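Local coordinates for protein CG1507-PB, isoform B (Drosophila melanogaster, PDB 5FGO) that probably binds purine-rich single-stranded DNA and RNA as part of Pur-alpha, this piece being its third PUR repeat, at residues V38-I42 with T54-W60. Residues are numbered along the deposited sequence.
Sequences VYMRI and TIPEKCW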
loop_
_atom_site.group_PDB
_atom_site.type_symbol
_atom_site.label_atom_id
_atom_site.label_comp_id
_atom_site.label_asym_id
_atom_site.label_seq_id
_atom_site.Cartn_x
_atom_site.Cartn_y
_atom_site.Cartn_z
ATOM N N VAL B 38 -7.587 -8.034 11.712
ATOM C CA VAL B 38 -7.856 -7.816 10.298
ATOM C C VAL B 38 -6.705 -7.077 9.597
ATOM O O VAL B 38 -6.176 -6.089 10.104
ATOM C CB VAL B 38 -9.164 -7.000 10.148
ATOM C CG1 VAL B 38 -9.407 -6.585 8.714
ATOM C CG2 VAL B 38 -10.330 -7.792 10.682
ATOM N N TYR B 39 -6.358 -7.517 8.396
ATOM C CA TYR B 39 -5.267 -6.891 7.671
ATOM C C TYR B 39 -5.563 -6.774 6.169
ATOM O O TYR B 39 -6.449 -7.461 5.635
ATOM C CB TYR B 39 -3.975 -7.681 7.895
ATOM C CG TYR B 39 -4.044 -9.118 7.403
ATOM C CD1 TYR B 39 -3.829 -9.436 6.067
ATOM C CD2 TYR B 39 -4.368 -10.152 8.274
ATOM C CE1 TYR B 39 -3.907 -10.755 5.625
ATOM C CE2 TYR B 39 -4.454 -11.459 7.845
ATOM C CZ TYR B 39 -4.216 -11.760 6.526
ATOM O OH TYR B 39 -4.303 -13.071 6.117
HETATM N N MSE B 40 -4.802 -5.898 5.509
HETATM C CA MSE B 40 -4.840 -5.739 4.065
HETATM C C MSE B 40 -3.507 -6.181 3.444
HETATM O O MSE B 40 -2.450 -5.647 3.771
HETATM C CB MSE B 40 -5.130 -4.284 3.679
HETATM C CG MSE B 40 -5.375 -4.095 2.193
HETATM SE SE MSE B 40 -5.275 -2.265 1.585
HETATM C CE MSE B 40 -6.647 -1.594 2.756
ATOM N N ARG B 41 -3.562 -7.164 2.554
ATOM C CA ARG B 41 -2.391 -7.573 1.812
ATOM C C ARG B 41 -2.398 -6.879 0.466
ATOM O O ARG B 41 -3.370 -6.968 -0.271
ATOM C CB ARG B 41 -2.361 -9.086 1.631
ATOM C CG ARG B 41 -1.113 -9.606 0.924
ATOM C CD ARG B 41 -1.162 -11.117 0.790
ATOM N NE ARG B 41 -2.197 -11.502 -0.177
ATOM C CZ ARG B 41 -2.570 -12.754 -0.456
ATOM N NH1 ARG B 41 -1.973 -13.786 0.136
ATOM N NH2 ARG B 41 -3.541 -12.974 -1.345
ATOM N N ILE B 42 -1.330 -6.167 0.146
ATOM C CA ILE B 42 -1.227 -5.573 -1.170
ATOM C C ILE B 42 -0.123 -6.312 -1.927
ATOM O O ILE B 42 1.045 -6.253 -1.567
ATOM C CB ILE B 42 -0.945 -4.073 -1.098
ATOM C CG1 ILE B 42 -1.885 -3.419 -0.100
ATOM C CG2 ILE B 42 -1.048 -3.429 -2.483
ATOM C CD1 ILE B 42 -1.666 -1.946 0.060
ATOM N N THR B 54 1.753 -6.400 4.223
ATOM C CA THR B 54 0.616 -6.674 5.065
ATOM C C THR B 54 0.419 -5.552 6.087
ATOM O O THR B 54 1.291 -5.255 6.904
ATOM C CB THR B 54 0.772 -8.036 5.744
ATOM O OG1 THR B 54 0.457 -9.040 4.785
ATOM C CG2 THR B 54 -0.213 -8.199 6.864
ATOM N N ILE B 55 -0.759 -4.942 6.022
ATOM C CA ILE B 55 -1.082 -3.770 6.808
ATOM C C ILE B 55 -2.206 -4.130 7.729
ATOM O O ILE B 55 -3.272 -4.510 7.258
ATOM C CB ILE B 55 -1.525 -2.596 5.940
ATOM C CG1 ILE B 55 -0.531 -2.353 4.816
ATOM C CG2 ILE B 55 -1.685 -1.354 6.766
ATOM C CD1 ILE B 55 -1.074 -1.508 3.712
ATOM N N PRO B 56 -1.970 -4.036 9.041
ATOM C CA PRO B 56 -3.009 -4.303 10.046
ATOM C C PRO B 56 -4.042 -3.199 9.980
ATOM O O PRO B 56 -3.645 -2.066 9.688
ATOM C CB PRO B 56 -2.261 -4.251 11.382
ATOM C CG PRO B 56 -0.810 -4.051 11.035
ATOM C CD PRO B 56 -0.730 -3.533 9.644
ATOM N N GLU B 57 -5.311 -3.517 10.244
ATOM C CA GLU B 57 -6.393 -2.537 10.177
ATOM C C GLU B 57 -6.137 -1.293 11.022
ATOM O O GLU B 57 -6.381 -0.190 10.561
ATOM C CB GLU B 57 -7.734 -3.146 10.600
ATOM C CG GLU B 57 -8.920 -2.248 10.200
ATOM C CD GLU B 57 -10.283 -2.693 10.741
ATOM O OE1 GLU B 57 -10.375 -3.730 11.439
ATOM O OE2 GLU B 57 -11.274 -1.983 10.458
ATOM N N LYS B 58 -5.565 -1.444 12.212
ATOM C CA LYS B 58 -5.420 -0.311 13.132
ATOM C C LYS B 58 -4.597 0.843 12.565
ATOM O O LYS B 58 -4.441 1.876 13.219
ATOM C CB LYS B 58 -4.797 -0.758 14.449
ATOM C CG LYS B 58 -3.357 -1.182 14.326
ATOM C CD LYS B 58 -2.746 -1.563 15.648
ATOM C CE LYS B 58 -3.191 -2.942 16.054
ATOM N NZ LYS B 58 -2.412 -3.490 17.220
ATOM N N CYS B 59 -4.070 0.695 11.355
ATOM C CA CYS B 59 -3.330 1.806 10.777
ATOM C C CYS B 59 -3.724 2.128 9.339
ATOM O O CYS B 59 -3.034 2.881 8.654
ATOM C CB CYS B 59 -1.820 1.547 10.908
ATOM S SG CYS B 59 -1.157 0.229 9.882
ATOM N N TRP B 60 -4.867 1.621 8.901
ATOM C CA TRP B 60 -5.369 1.953 7.553
ATOM C C TRP B 60 -5.534 3.475 7.375
ATOM O O TRP B 60 -5.217 4.014 6.303
ATOM C CB TRP B 60 -6.706 1.242 7.245
ATOM C CG TRP B 60 -6.540 -0.249 7.079
ATOM C CD1 TRP B 60 -5.385 -0.960 7.243
ATOM C CD2 TRP B 60 -7.533 -1.195 6.652
ATOM N NE1 TRP B 60 -5.612 -2.289 6.996
ATOM C CE2 TRP B 60 -6.915 -2.459 6.620
ATOM C CE3 TRP B 60 -8.882 -1.097 6.303
ATOM C CZ2 TRP B 60 -7.598 -3.617 6.261
ATOM C CZ3 TRP B 60 -9.568 -2.255 5.939
ATOM C CH2 TRP B 60 -8.921 -3.497 5.920
HETATM O O HOH W 1 -8.630 -5.494 12.974
#
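Backbone hydrogen bonds set the register between V38-I42 and T54-P56, the end of strand 49-56. M40 and I55 form an antiparallel hydrogen-bonded pair, M40 N to I55 O at 2.7 Å and I55 N to M40 O at 2.9 Å. Y39–P56 and R41–T54 flank it as non-hydrogen-bonded pairs, so the proline, which lacks an amide hydrogen, costs the pairing no bond. Past P56, E57 N still reaches V38 O (2.7 Å) although the chain has begun its turn. A water ties the same two residues together, accepting from V38 N at 3.0 Å and donating to E57 OE1 at 2.9 Å.

The turn brings the W60 indole back against the strands. Its NE1 donates to I55 O at 3.2 Å, so this carbonyl accepts from both M40 N and the indole. The six-membered ring also packs against M40 and V38: the selenomethionine methyl M40 CE sits over one face, 3.9 Å from the ring centroid in a CH-pi contact, M40 CB lies 3.6 Å from W60 CZ2, and V38 CG1 is 4.2 Å from W60 CH2. Farther along the same face of the sheet as M40, I42 CD1 meets I55 CD1 at 3.7 Å. On the opposite face, Y39 CD1 touches T54 CG2 at 3.9 Å, while R41 extends away to a salt bridge with D30.

The contact couples the hairpin of strands 37-46 and 49-56 to the start of helix 60-72, within the four-stranded sheet-plus-helix unit of a PUR repeat. I31 of strand 25-34 also packs on W60, and Y70 and F63 of the second subunit pack on M40 and I42.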